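Local coordinates for universal stress protein (Mycobacterium smegmatis, PDB 5AHW) that binds cyclic AMP as a homodimeric member of the universal stress protein family, probably with a role in nucleotide signalling, at residues K34-T39 with E87-V92. Residues are numbered along the deposited sequence; the frame is centred on the assembly and turned at random.
Sequences KLIIAT and EERPVV. With CMP (adenosine-3',5'-cyclic-monophosphate), chain K.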
# COMPACT_ATOMS: atom_id res chain seq x y z
N LYS B 34 7.77 -1.07 -14.69
CA LYS B 34 6.72 -0.67 -15.59
C LYS B 34 5.53 -0.15 -14.75
O LYS B 34 5.08 -0.85 -13.84
CB LYS B 34 6.31 -1.88 -16.41
CG LYS B 34 5.24 -1.61 -17.45
CD LYS B 34 5.13 -2.77 -18.44
CE LYS B 34 3.85 -2.66 -19.28
NZ LYS B 34 3.90 -3.42 -20.58
N LEU B 35 5.05 1.05 -15.06
CA LEU B 35 3.79 1.52 -14.58
C LEU B 35 2.62 1.39 -15.60
O LEU B 35 2.73 1.84 -16.77
CB LEU B 35 3.92 2.94 -14.19
CG LEU B 35 2.68 3.56 -13.57
CD1 LEU B 35 2.44 3.06 -12.18
CD2 LEU B 35 2.87 5.08 -13.50
N ILE B 36 1.52 0.82 -15.13
CA ILE B 36 0.30 0.67 -15.93
C ILE B 36 -0.76 1.56 -15.28
O ILE B 36 -1.14 1.35 -14.12
CB ILE B 36 -0.10 -0.81 -16.04
CG1 ILE B 36 0.99 -1.61 -16.75
CG2 ILE B 36 -1.38 -0.97 -16.87
CD1 ILE B 36 0.77 -3.12 -16.82
N ILE B 37 -1.19 2.59 -15.99
CA ILE B 37 -2.26 3.42 -15.50
C ILE B 37 -3.56 2.89 -16.10
O ILE B 37 -3.70 2.81 -17.33
CB ILE B 37 -2.04 4.91 -15.90
CG1 ILE B 37 -0.64 5.38 -15.50
CG2 ILE B 37 -3.13 5.81 -15.29
CD1 ILE B 37 -0.32 6.83 -15.85
N ALA B 38 -4.51 2.56 -15.24
CA ALA B 38 -5.80 2.03 -15.68
C ALA B 38 -6.99 2.92 -15.29
O ALA B 38 -7.03 3.47 -14.18
CB ALA B 38 -5.99 0.61 -15.13
N THR B 39 -7.92 3.08 -16.20
CA THR B 39 -9.13 3.81 -15.94
C THR B 39 -10.29 2.93 -16.39
O THR B 39 -10.41 2.54 -17.60
CB THR B 39 -9.19 5.13 -16.70
OG1 THR B 39 -8.16 5.99 -16.24
CG2 THR B 39 -10.51 5.83 -16.50
N GLU B 87 2.33 2.74 -19.38
CA GLU B 87 1.41 2.15 -20.32
C GLU B 87 0.05 2.67 -19.89
O GLU B 87 -0.18 2.75 -18.69
CB GLU B 87 1.51 0.65 -20.16
CG GLU B 87 0.73 -0.20 -21.14
CD GLU B 87 0.99 -1.70 -20.97
OE1 GLU B 87 2.07 -2.14 -21.41
OE2 GLU B 87 0.12 -2.44 -20.38
N GLU B 88 -0.82 3.09 -20.82
CA GLU B 88 -2.20 3.50 -20.44
C GLU B 88 -3.20 2.38 -20.83
O GLU B 88 -3.09 1.82 -21.96
CB GLU B 88 -2.57 4.80 -21.14
CG GLU B 88 -1.64 5.97 -20.98
CD GLU B 88 -1.98 7.11 -21.92
OE1 GLU B 88 -3.01 7.03 -22.57
OE2 GLU B 88 -1.24 8.09 -22.06
N ARG B 89 -4.12 1.99 -19.93
CA ARG B 89 -5.13 0.96 -20.23
C ARG B 89 -6.56 1.44 -19.96
O ARG B 89 -6.98 1.44 -18.82
CB ARG B 89 -4.92 -0.28 -19.37
CG ARG B 89 -3.54 -0.90 -19.39
CD ARG B 89 -3.22 -1.59 -20.69
NE ARG B 89 -4.28 -2.56 -20.90
CZ ARG B 89 -4.22 -3.86 -20.62
NH1 ARG B 89 -3.09 -4.43 -20.23
NH2 ARG B 89 -5.34 -4.57 -20.80
N PRO B 90 -7.30 1.87 -20.99
CA PRO B 90 -8.72 2.13 -20.83
C PRO B 90 -9.40 0.80 -20.68
O PRO B 90 -9.26 0.00 -21.52
CB PRO B 90 -9.14 2.75 -22.17
CG PRO B 90 -8.05 2.38 -23.12
CD PRO B 90 -6.82 2.14 -22.36
N VAL B 91 -10.10 0.54 -19.58
CA VAL B 91 -10.71 -0.76 -19.35
C VAL B 91 -12.22 -0.64 -19.25
O VAL B 91 -12.74 0.21 -18.51
CB VAL B 91 -10.17 -1.42 -18.07
CG1 VAL B 91 -10.96 -2.71 -17.79
CG2 VAL B 91 -8.72 -1.72 -18.27
N VAL B 92 -12.93 -1.49 -19.97
CA VAL B 92 -14.41 -1.49 -19.95
C VAL B 92 -14.87 -2.33 -18.79
O VAL B 92 -14.38 -3.43 -18.61
CB VAL B 92 -14.99 -2.07 -21.21
CG1 VAL B 92 -16.52 -2.13 -21.08
CG2 VAL B 92 -14.54 -1.21 -22.40
P CMP K . -9.06 8.11 -5.09
O1P CMP K . -7.94 8.90 -4.42
O2P CMP K . -9.98 9.01 -5.78
O5' CMP K . -9.79 7.08 -4.14
C5' CMP K . -10.52 5.91 -4.57
C4' CMP K . -9.70 5.25 -5.64
O4' CMP K . -10.36 4.19 -6.31
C3' CMP K . -9.30 6.16 -6.74
O3' CMP K . -8.41 7.13 -6.22
C2' CMP K . -8.76 5.19 -7.80
O2' CMP K . -7.44 4.70 -7.51
C1' CMP K . -9.78 4.05 -7.61
N9 CMP K . -10.82 4.23 -8.65
C8 CMP K . -12.04 4.77 -8.50
N7 CMP K . -12.68 4.84 -9.68
C5 CMP K . -11.89 4.32 -10.59
C6 CMP K . -11.96 4.04 -12.03
N6 CMP K . -13.06 4.36 -12.71
N1 CMP K . -10.90 3.48 -12.63
C2 CMP K . -9.79 3.15 -11.98
N3 CMP K . -9.64 3.39 -10.66
C4 CMP K . -10.64 3.95 -9.93
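Residues 34-39 and 87-92 pair as parallel strands, their axes 4.7 Å apart at 24°, and five backbone hydrogen bonds from Glu87 N to Leu35 O through Val91 N to Thr39 O fix the register Ile36-Glu87, Ile37-Glu88, Ala38-Arg89, Thr39-Pro90. On the face of Ile36, Ala38, Glu87 and Arg89, the Ile36 side chain runs beside those of Glu87 and Arg89, CG2 meeting Arg89 CG at 3.3 Å and CD1 meeting Glu87 OE2 at 3.7 Å. This pairing joins the edge strand to its neighbour in the parallel 3-2-1-4-5 sheet of the universal stress protein fold, where helix 95-105 packs on the face of Ala38 and Arg89, and helix 65-80 on the opposite face, against Thr39 and Glu88. Lys34 CG lies anti to the backbone N (chi1 -178°), and the extended chain beyond it brings NZ to the Glu87 carboxylate in a salt bridge whose exact length is doubtful. Glu87 OE2 also lies in plane at the guanidinium edge of Arg89, a long 3.8 Å from NH1. Beyond the pairing, Ala38 O approaches C2 of the cyclic AMP adenine at 3.5 Å, while Thr39 OG1 is hydrogen-bonded to Thr11 O.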